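Local coordinates for protein glutaredoxin (PDB 3NZN) that probably acts as a thiol-disulfide oxidoreductase of the glutaredoxin family, cycling a redox-active cysteine pair between dithiol and disulfide forms, at residues K10-H15 with G59-E64; K40-T43 with D48-Y51; R70-S75 with T80-D85. All coordinates share one frame; numbering follows the deposited sequence.

Contact 1. Residues K10-H15 with G59-E64. With SO4 (sulfate ion), chain E; SO4 (sulfate ion), chain F.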
loop_
_atom_site.group_PDB
_atom_site.type_symbol
_atom_site.label_atom_id
_atom_site.label_comp_id
_atom_site.label_asym_id
_atom_site.label_seq_id
_atom_site.Cartn_x
_atom_site.Cartn_y
_atom_site.Cartn_z
ATOM N N LYS A 10 -11.021 -12.709 -4.377
ATOM C CA LYS A 10 -10.690 -12.528 -5.739
ATOM C C LYS A 10 -9.640 -11.459 -5.919
ATOM O O LYS A 10 -9.825 -10.335 -5.402
ATOM C CB LYS A 10 -11.945 -12.204 -6.578
ATOM C CG LYS A 10 -11.658 -12.150 -8.063
ATOM C CD LYS A 10 -12.865 -11.938 -8.869
ATOM C CE LYS A 10 -13.530 -10.601 -8.654
ATOM N NZ LYS A 10 -14.817 -10.527 -9.474
ATOM N N ASP A 11 -8.525 -11.800 -6.573
ATOM C CA ASP A 11 -7.468 -10.823 -6.732
ATOM C C ASP A 11 -7.161 -10.463 -8.209
ATOM O O ASP A 11 -6.459 -9.545 -8.461
ATOM C CB ASP A 11 -6.193 -11.189 -5.942
ATOM C CG ASP A 11 -5.579 -12.488 -6.379
ATOM O OD1 ASP A 11 -5.980 -13.157 -7.332
ATOM O OD2 ASP A 11 -4.653 -12.900 -5.624
ATOM N N ARG A 12 -7.739 -11.231 -9.163
ATOM C CA ARG A 12 -7.495 -11.017 -10.604
ATOM C C ARG A 12 -8.620 -11.633 -11.340
ATOM O O ARG A 12 -9.172 -12.620 -10.943
ATOM C CB ARG A 12 -6.246 -11.764 -11.057
ATOM C CG ARG A 12 -4.909 -11.581 -10.469
ATOM C CD ARG A 12 -3.869 -12.498 -11.109
ATOM N NE ARG A 12 -2.832 -12.779 -10.124
ATOM C CZ ARG A 12 -2.916 -13.797 -9.256
ATOM N NH1 ARG A 12 -1.929 -14.070 -8.498
ATOM N NH2 ARG A 12 -3.970 -14.611 -9.182
ATOM N N GLY A 13 -8.939 -11.042 -12.496
ATOM C CA GLY A 13 -9.830 -11.653 -13.508
ATOM C C GLY A 13 -9.270 -11.407 -14.891
ATOM O O GLY A 13 -8.665 -10.421 -15.165
ATOM N N ASN A 14 -9.662 -12.319 -15.785
ATOM C CA ASN A 14 -9.286 -12.245 -17.207
ATOM C C ASN A 14 -10.489 -12.549 -18.057
ATOM O O ASN A 14 -10.960 -13.620 -18.027
ATOM C CB ASN A 14 -8.157 -13.309 -17.506
ATOM C CG ASN A 14 -6.806 -13.102 -16.717
ATOM O OD1 ASN A 14 -6.708 -12.470 -15.722
ATOM N ND2 ASN A 14 -5.738 -13.607 -17.331
ATOM N N HIS A 15 -10.921 -11.509 -18.723
ATOM C CA HIS A 15 -12.042 -11.672 -19.647
ATOM C C HIS A 15 -11.459 -11.840 -21.047
ATOM O O HIS A 15 -10.910 -10.894 -21.618
ATOM C CB HIS A 15 -12.933 -10.441 -19.592
ATOM C CG HIS A 15 -13.597 -10.306 -18.263
ATOM N ND1 HIS A 15 -14.813 -9.696 -18.131
ATOM C CD2 HIS A 15 -13.234 -10.716 -17.023
ATOM C CE1 HIS A 15 -15.169 -9.716 -16.855
ATOM N NE2 HIS A 15 -14.236 -10.342 -16.162
ATOM N N GLY A 59 3.183 -10.740 -1.080
ATOM C CA GLY A 59 4.505 -11.125 -1.377
ATOM C C GLY A 59 4.988 -10.632 -2.705
ATOM O O GLY A 59 4.760 -9.455 -3.064
ATOM N N LYS A 60 5.652 -11.498 -3.477
ATOM C CA LYS A 60 6.313 -11.090 -4.652
ATOM C C LYS A 60 5.275 -10.624 -5.677
ATOM O O LYS A 60 5.573 -9.767 -6.527
ATOM C CB LYS A 60 7.164 -12.227 -5.257
ATOM C CG LYS A 60 8.331 -12.623 -4.375
ATOM C CD LYS A 60 8.742 -14.146 -4.499
ATOM C CE LYS A 60 9.674 -14.537 -3.368
ATOM N NZ LYS A 60 10.788 -13.508 -3.264
ATOM N N GLU A 61 4.091 -11.214 -5.698
ATOM C CA GLU A 61 3.119 -10.770 -6.620
ATOM C C GLU A 61 2.728 -9.312 -6.398
ATOM O O GLU A 61 2.477 -8.619 -7.391
ATOM C CB GLU A 61 1.898 -11.658 -6.616
ATOM C CG GLU A 61 2.162 -12.951 -7.292
ATOM C CD GLU A 61 0.945 -13.817 -7.505
ATOM O OE1 GLU A 61 -0.199 -13.408 -7.146
ATOM O OE2 GLU A 61 1.143 -14.963 -8.032
ATOM N N GLU A 62 2.520 -8.906 -5.178
ATOM C CA GLU A 62 2.185 -7.523 -4.878
ATOM C C GLU A 62 3.320 -6.618 -5.261
ATOM O O GLU A 62 3.098 -5.609 -5.912
ATOM C CB GLU A 62 1.907 -7.354 -3.413
ATOM C CG GLU A 62 1.439 -5.945 -2.986
ATOM C CD GLU A 62 2.540 -4.946 -2.661
ATOM O OE1 GLU A 62 3.745 -5.333 -2.542
ATOM O OE2 GLU A 62 2.205 -3.706 -2.538
ATOM N N GLU A 63 4.555 -7.031 -5.016
ATOM C CA GLU A 63 5.716 -6.236 -5.325
ATOM C C GLU A 63 5.772 -6.006 -6.855
ATOM O O GLU A 63 6.012 -4.896 -7.332
ATOM C CB GLU A 63 6.986 -6.900 -4.844
ATOM C CG GLU A 63 8.223 -6.098 -5.070
ATOM C CD GLU A 63 9.504 -6.711 -4.483
ATOM O OE1 GLU A 63 9.363 -7.790 -3.873
ATOM O OE2 GLU A 63 10.591 -6.083 -4.655
ATOM N N GLU A 64 5.626 -7.087 -7.601
ATOM C CA GLU A 64 5.712 -7.051 -9.017
ATOM C C GLU A 64 4.573 -6.186 -9.639
ATOM O O GLU A 64 4.756 -5.438 -10.598
ATOM C CB GLU A 64 5.683 -8.396 -9.616
ATOM C CG GLU A 64 6.913 -9.204 -9.366
ATOM C CD GLU A 64 6.768 -10.715 -9.573
ATOM O OE1 GLU A 64 5.704 -11.228 -9.851
ATOM O OE2 GLU A 64 7.772 -11.430 -9.469
HETATM S S SO4 E . 5.629 -14.977 -2.404
HETATM O O1 SO4 E . 6.487 -16.141 -2.733
HETATM O O2 SO4 E . 4.845 -14.605 -3.605
HETATM O O3 SO4 E . 4.680 -15.264 -1.284
HETATM O O4 SO4 E . 6.416 -13.797 -2.077
HETATM S S SO4 F . -15.104 -12.117 -12.963
HETATM O O1 SO4 F . -14.706 -13.463 -13.517
HETATM O O2 SO4 F . -16.404 -11.748 -13.528
HETATM O O3 SO4 F . -15.201 -12.159 -11.576
HETATM O O4 SO4 F . -14.032 -11.234 -13.526
#
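Oxygen O4 of the chain F sulfate is gripped by two donors, His-15 at the end of the segment 10-15 and Tyr-51 OH on the adjacent strand. The segment forms strand 10-15, which extends the sheet of the thioredoxin fold next to strand 49-53. His-15 NE2 lies 2.8 Å from O4, with the oxygen in the ring plane and an N-H...O angle of 164°, a nearly straight bond. Lys-10 reaches the same ion from the other end of the strand. With CG anti to its backbone N (chi1 -174°) and a bend at chi3, the chain brings NZ to 2.7 Å from sulfate O3. Gly-13, between them, has no side chain to crowd O4. The ion probably comes from the crystallisation liquor.

Across to 59-64 the contact is small and lies at the surface. Arg-12, extended from CG to NE, has Glu-61 OE1 at the edge of its guanidinium; the charges pair as a salt bridge, but the modelled atoms sit too close, and their exact placement is doubtful. Asp-11 joins the network from one side of the guanidinium plane: OD2 lies above the face toward its rim, while OD1 is 3.1 Å from Arg-12 NH2, an attraction of charges with no N-H aimed at it. Asp-11 and Arg-12 both face Ala-3 of strand 2-4 in a classic beta bulge.

A second sulfate, chain E, sits by the first turn of helix 59-72. Lys-60 N donates to its O4 at 2.8 Å, and the Lys-60 chain folds beside the ion, CG 3.2 Å from that same O4.

Contact 2. Residues K40-T43 with D48-Y51. With SO4 (sulfate ion), chain F.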
loop_
_atom_site.group_PDB
_atom_site.type_symbol
_atom_site.label_atom_id
_atom_site.label_comp_id
_atom_site.label_asym_id
_atom_site.label_seq_id
_atom_site.Cartn_x
_atom_site.Cartn_y
_atom_site.Cartn_z
ATOM N N LYS A 40 -16.410 -1.644 -15.393
ATOM C CA LYS A 40 -17.722 -1.644 -16.053
ATOM C C LYS A 40 -17.630 -1.115 -17.493
ATOM O O LYS A 40 -18.310 -1.653 -18.372
ATOM C CB LYS A 40 -18.681 -0.854 -15.243
ATOM C CG LYS A 40 -19.265 -1.472 -14.047
ATOM C CD LYS A 40 -20.032 -0.455 -13.181
ATOM C CE LYS A 40 -20.556 -1.143 -11.910
ATOM N NZ LYS A 40 -19.578 -1.826 -10.992
ATOM N N LEU A 41 -16.843 -0.082 -17.723
ATOM C CA LEU A 41 -16.651 0.443 -19.093
ATOM C C LEU A 41 -16.036 -0.621 -19.929
ATOM O O LEU A 41 -16.528 -0.864 -21.094
ATOM C CB LEU A 41 -15.864 1.736 -19.064
ATOM C CG LEU A 41 -15.490 2.288 -20.479
ATOM C CD1 LEU A 41 -16.699 2.687 -21.251
ATOM C CD2 LEU A 41 -14.583 3.451 -20.283
ATOM N N LEU A 42 -14.945 -1.283 -19.511
ATOM C CA LEU A 42 -14.309 -2.317 -20.281
ATOM C C LEU A 42 -15.269 -3.460 -20.562
ATOM O O LEU A 42 -15.288 -3.956 -21.712
ATOM C CB LEU A 42 -13.038 -2.778 -19.576
ATOM C CG LEU A 42 -11.961 -1.736 -19.411
ATOM C CD1 LEU A 42 -10.789 -2.177 -18.492
ATOM C CD2 LEU A 42 -11.310 -1.269 -20.732
ATOM N N THR A 43 -16.087 -3.816 -19.594
ATOM C CA THR A 43 -17.061 -4.853 -19.782
ATOM C C THR A 43 -18.091 -4.395 -20.880
ATOM O O THR A 43 -18.447 -5.139 -21.770
ATOM C CB THR A 43 -17.771 -5.113 -18.461
ATOM O OG1 THR A 43 -16.804 -5.581 -17.503
ATOM C CG2 THR A 43 -18.862 -6.086 -18.556
ATOM N N ASP A 48 -11.703 -7.839 -24.662
ATOM C CA ASP A 48 -10.914 -8.728 -23.777
ATOM C C ASP A 48 -10.059 -7.788 -22.925
ATOM O O ASP A 48 -9.433 -6.856 -23.325
ATOM C CB ASP A 48 -10.045 -9.621 -24.574
ATOM C CG ASP A 48 -10.726 -10.660 -25.352
ATOM O OD1 ASP A 48 -11.911 -10.832 -25.223
ATOM O OD2 ASP A 48 -10.007 -11.263 -26.234
ATOM N N PHE A 49 -9.999 -8.132 -21.595
ATOM C CA PHE A 49 -9.124 -7.391 -20.657
ATOM C C PHE A 49 -8.932 -8.263 -19.408
ATOM O O PHE A 49 -9.690 -9.085 -19.102
ATOM C CB PHE A 49 -9.728 -6.030 -20.264
ATOM C CG PHE A 49 -10.926 -6.095 -19.416
ATOM C CD1 PHE A 49 -10.806 -5.811 -18.009
ATOM C CD2 PHE A 49 -12.181 -6.368 -19.852
ATOM C CE1 PHE A 49 -11.894 -5.820 -17.205
ATOM C CE2 PHE A 49 -13.276 -6.391 -19.082
ATOM C CZ PHE A 49 -13.149 -6.114 -17.689
ATOM N N ASP A 50 -7.804 -7.908 -18.774
ATOM C CA ASP A 50 -7.516 -8.426 -17.430
ATOM C C ASP A 50 -7.631 -7.273 -16.442
ATOM O O ASP A 50 -7.388 -6.165 -16.715
ATOM C CB ASP A 50 -6.092 -8.942 -17.412
ATOM C CG ASP A 50 -5.849 -10.065 -18.320
ATOM O OD1 ASP A 50 -6.766 -10.675 -18.834
ATOM O OD2 ASP A 50 -4.680 -10.304 -18.527
ATOM N N TYR A 51 -7.879 -7.706 -15.177
ATOM C CA TYR A 51 -7.833 -6.746 -14.039
ATOM C C TYR A 51 -7.155 -7.466 -12.834
ATOM O O TYR A 51 -7.173 -8.652 -12.720
ATOM C CB TYR A 51 -9.147 -6.159 -13.728
ATOM C CG TYR A 51 -10.177 -7.082 -13.237
ATOM C CD1 TYR A 51 -10.344 -7.267 -11.863
ATOM C CD2 TYR A 51 -10.907 -7.902 -14.095
ATOM C CE1 TYR A 51 -11.260 -8.132 -11.392
ATOM C CE2 TYR A 51 -11.852 -8.787 -13.612
ATOM C CZ TYR A 51 -12.002 -8.892 -12.247
ATOM O OH TYR A 51 -12.897 -9.761 -11.720
HETATM S S SO4 F . -15.104 -12.117 -12.963
HETATM O O1 SO4 F . -14.706 -13.463 -13.517
HETATM O O2 SO4 F . -16.404 -11.748 -13.528
HETATM O O3 SO4 F . -15.201 -12.159 -11.576
HETATM O O4 SO4 F . -14.032 -11.234 -13.526
#
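Leu-42 and Phe-49 make the apolar part of the contact. CB of Leu-42 stands over one face of the Phe-49 ring, 3.6 Å from the centroid and only 10° off the ring normal, a well-centred CH-pi contact. The branch beyond it adds a second touch: Leu-42 CD1 is 3.7 Å from Phe-49 CD1. Phe-49 has its CG between the backbone N and carbonyl carbon; this chi1 of 69° swings the ring toward the helix, and chi2 sets its face against Leu-42.

At the ring's edge the neighbour is polar. Thr-43 OG1 lies near the ring plane, 3.7 Å from Phe-49 CZ, while its hydrogen bond goes to Lys-39 O one turn back in the same helix. These contacts hold helix 33-45 against strand 49-53 within the beta-alpha-beta unit of strand 24-28, helix 33-45 and strand 49-53, part of the thioredoxin fold. The Cys-32 to Cys-35 disulfide lies at the N-terminal start of this helix. Leu-42 also packs on Met-26 of strand 24-28 and on Ile-97 of helix 94-100, and the Phe-49 ring meets that of His-15 with planes at about 40°.

Polar groups of the strand reach other partners. Tyr-51 OH donates to O4 of the chain F sulfate at 2.6 Å, the oxygen lying in the ring plane at the phenol edge, and Lys-10 NZ is hydrogen-bonded to the same hydroxyl. Asp-50, pointing away from the helix, forms a salt bridge through OD2 with Lys-23 NZ.

Contact 3. Residues R70-S75 with T80-D85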
loop_
_atom_site.group_PDB
_atom_site.type_symbol
_atom_site.label_atom_id
_atom_site.label_comp_id
_atom_site.label_asym_id
_atom_site.label_seq_id
_atom_site.Cartn_x
_atom_site.Cartn_y
_atom_site.Cartn_z
ATOM N N ARG A 70 4.141 1.377 -11.293
ATOM C CA ARG A 70 5.047 2.504 -11.211
ATOM C C ARG A 70 5.772 2.830 -12.524
ATOM O O ARG A 70 5.988 3.907 -12.825
ATOM C CB ARG A 70 6.082 2.213 -10.089
ATOM C CG ARG A 70 7.049 3.332 -9.874
ATOM C CD ARG A 70 8.020 2.957 -8.650
ATOM N NE ARG A 70 7.341 3.158 -7.347
ATOM C CZ ARG A 70 7.164 2.249 -6.424
ATOM N NH1 ARG A 70 6.522 2.562 -5.330
ATOM N NH2 ARG A 70 7.596 1.074 -6.565
ATOM N N ARG A 71 6.088 1.786 -13.245
ATOM C CA ARG A 71 6.745 1.946 -14.570
ATOM C C ARG A 71 5.939 2.873 -15.509
ATOM O O ARG A 71 6.485 3.709 -16.168
ATOM C CB ARG A 71 6.959 0.604 -15.241
ATOM C CG ARG A 71 7.395 0.667 -16.692
ATOM C CD ARG A 71 7.451 -0.714 -17.271
ATOM N NE ARG A 71 7.397 -0.723 -18.719
ATOM C CZ ARG A 71 7.276 -1.830 -19.399
ATOM N NH1 ARG A 71 7.211 -2.972 -18.784
ATOM N NH2 ARG A 71 7.203 -1.769 -20.718
ATOM N N PHE A 72 4.613 2.685 -15.487
ATOM C CA PHE A 72 3.716 3.371 -16.384
ATOM C C PHE A 72 3.064 4.601 -15.742
ATOM O O PHE A 72 2.486 5.458 -16.401
ATOM C CB PHE A 72 2.618 2.441 -16.842
ATOM C CG PHE A 72 3.099 1.496 -17.941
ATOM C CD1 PHE A 72 3.135 1.913 -19.235
ATOM C CD2 PHE A 72 3.425 0.221 -17.684
ATOM C CE1 PHE A 72 3.582 1.091 -20.244
ATOM C CE2 PHE A 72 3.873 -0.617 -18.744
ATOM C CZ PHE A 72 3.869 -0.158 -19.987
ATOM N N ASN A 73 3.143 4.678 -14.420
ATOM C CA ASN A 73 2.427 5.668 -13.621
ATOM C C ASN A 73 3.204 5.852 -12.304
ATOM O O ASN A 73 2.942 5.226 -11.309
ATOM C CB ASN A 73 1.025 5.217 -13.285
ATOM C CG ASN A 73 0.333 6.167 -12.323
ATOM O OD1 ASN A 73 0.770 7.278 -12.137
ATOM N ND2 ASN A 73 -0.795 5.757 -11.813
ATOM N N PRO A 74 4.167 6.791 -12.317
ATOM C CA PRO A 74 4.960 7.011 -11.136
ATOM C C PRO A 74 4.241 7.378 -9.861
ATOM O O PRO A 74 4.826 7.235 -8.750
ATOM C CB PRO A 74 5.962 8.077 -11.599
ATOM C CG PRO A 74 6.041 7.912 -13.111
ATOM C CD PRO A 74 4.738 7.440 -13.513
ATOM N N SER A 75 3.042 7.879 -10.001
ATOM C CA SER A 75 2.201 8.195 -8.857
ATOM C C SER A 75 1.756 6.945 -8.090
ATOM O O SER A 75 1.216 7.050 -6.943
ATOM C CB SER A 75 1.026 9.063 -9.205
ATOM O OG SER A 75 1.425 10.248 -9.746
ATOM N N THR A 80 -4.989 2.247 -12.981
ATOM C CA THR A 80 -4.049 2.438 -14.090
ATOM C C THR A 80 -4.363 1.295 -15.075
ATOM O O THR A 80 -4.259 0.128 -14.793
ATOM C CB THR A 80 -2.616 2.362 -13.656
ATOM O OG1 THR A 80 -2.321 3.434 -12.751
ATOM C CG2 THR A 80 -1.685 2.481 -14.747
ATOM N N THR A 81 -4.757 1.749 -16.313
ATOM C CA THR A 81 -5.098 0.815 -17.379
ATOM C C THR A 81 -4.025 0.892 -18.433
ATOM O O THR A 81 -3.751 2.002 -18.920
ATOM C CB THR A 81 -6.509 1.198 -17.969
ATOM O OG1 THR A 81 -7.465 1.116 -16.937
ATOM C CG2 THR A 81 -6.843 0.134 -19.049
ATOM N N ILE A 82 -3.414 -0.211 -18.728
ATOM C CA ILE A 82 -2.266 -0.274 -19.656
ATOM C C ILE A 82 -2.736 -1.032 -20.891
ATOM O O ILE A 82 -3.140 -2.174 -20.843
ATOM C CB ILE A 82 -1.025 -0.917 -19.007
ATOM C CG1 ILE A 82 -0.662 -0.194 -17.691
ATOM C CG2 ILE A 82 0.137 -0.824 -20.009
ATOM C CD1 ILE A 82 0.257 -1.015 -16.753
ATOM N N ILE A 83 -2.602 -0.352 -22.042
ATOM C CA ILE A 83 -3.123 -0.827 -23.304
ATOM C C ILE A 83 -1.961 -1.099 -24.266
ATOM O O ILE A 83 -1.171 -0.228 -24.561
ATOM C CB ILE A 83 -4.090 0.199 -23.950
ATOM C CG1 ILE A 83 -5.258 0.436 -23.020
ATOM C CG2 ILE A 83 -4.585 -0.279 -25.373
ATOM C CD1 ILE A 83 -6.165 1.580 -23.346
ATOM N N ASN A 84 -1.876 -2.386 -24.631
ATOM C CA ASN A 84 -0.870 -2.867 -25.602
ATOM C C ASN A 84 0.551 -2.527 -25.190
ATOM O O ASN A 84 1.400 -2.357 -26.017
ATOM C CB ASN A 84 -1.168 -2.402 -27.015
ATOM C CG ASN A 84 -2.568 -2.709 -27.463
ATOM O OD1 ASN A 84 -3.045 -3.822 -27.258
ATOM N ND2 ASN A 84 -3.245 -1.772 -27.991
ATOM N N ASP A 85 0.774 -2.511 -23.900
ATOM C CA ASP A 85 2.117 -2.261 -23.281
ATOM C C ASP A 85 2.626 -0.922 -23.694
ATOM O O ASP A 85 3.871 -0.723 -23.663
ATOM C CB ASP A 85 3.088 -3.375 -23.633
ATOM C CG ASP A 85 4.226 -3.522 -22.646
ATOM O OD1 ASP A 85 4.067 -3.125 -21.497
ATOM O OD2 ASP A 85 5.270 -4.057 -23.087
#
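The Phe-72 ring carries Ile-82 CG2 over the centre of one face, 3.8 Å from the centroid, and meets Asp-85 at its edge, where OD1 lies near the ring plane 3.3 Å from Phe-72 CZ. Ile-82 crosses the ring at about a right angle, so that its other branch also touches: CD1 is 3.5 Å from Phe-72 CD2. The neighbouring flat group, the Arg-71 guanidinium, has Phe-72 CE2 over one face, toward its rim. Extended from CG to NE, Arg-71 runs past the ring to Asp-85. Its NH2 is 3.5 Å from Asp-85 OD1, but the two planes are 73° apart and the oxygen stands well out of the guanidinium plane, which makes this an ion pair by charge alone. With an alanine in place of Phe-72, Ile-82 CG2 would probably lose the ring it lies against and a gap would open between helix and strand, with Asp-85 OD1 left without its ring-edge neighbour.

Just past the helix, Asn-73 makes the one hydrogen bond between the segments. ND2 donates to Thr-80 OG1 at 2.9 Å and 156°, the oxygen close to the amide plane; CG anti to the backbone N (chi1 173°) carries the amide to the strand. OD1 of Asn-73 takes a weak bond from Ser-75 N, the closure of an Asx turn. Ser-77 completes the cluster: its OG is bonded to Asn-73 ND2, its O to Thr-80 OG1.

The contact thus lays the C-terminal end of helix 59-72 on strand 77-83, which runs antiparallel between strands 24-28 and 87-90; Phe-72 also rests on Ala-88 of the latter, and Ile-82 on Ile-25 of the former.

Contact 2 is buried, contact 3 partly so, and contact 1 lies at the surface, with chemistry to match: a leucine on a phenylalanine face in contact 2, a ring and isoleucine bordered by an ion pair and an amide bond in contact 3, and mostly charges and sulfate in contact 1. All three join a helix to the one mixed sheet. Contacts 1 and 3 use the two ends of helix 59-72, against strands 10-15 and 77-83. Contacts 1 and 2 touch directly through the neighbouring strands 10-15 and 49-53 and share the chain F sulfate. Contacts 2 and 3 lie on opposite sides of the chain's centre, about 16 Å apart between their centres.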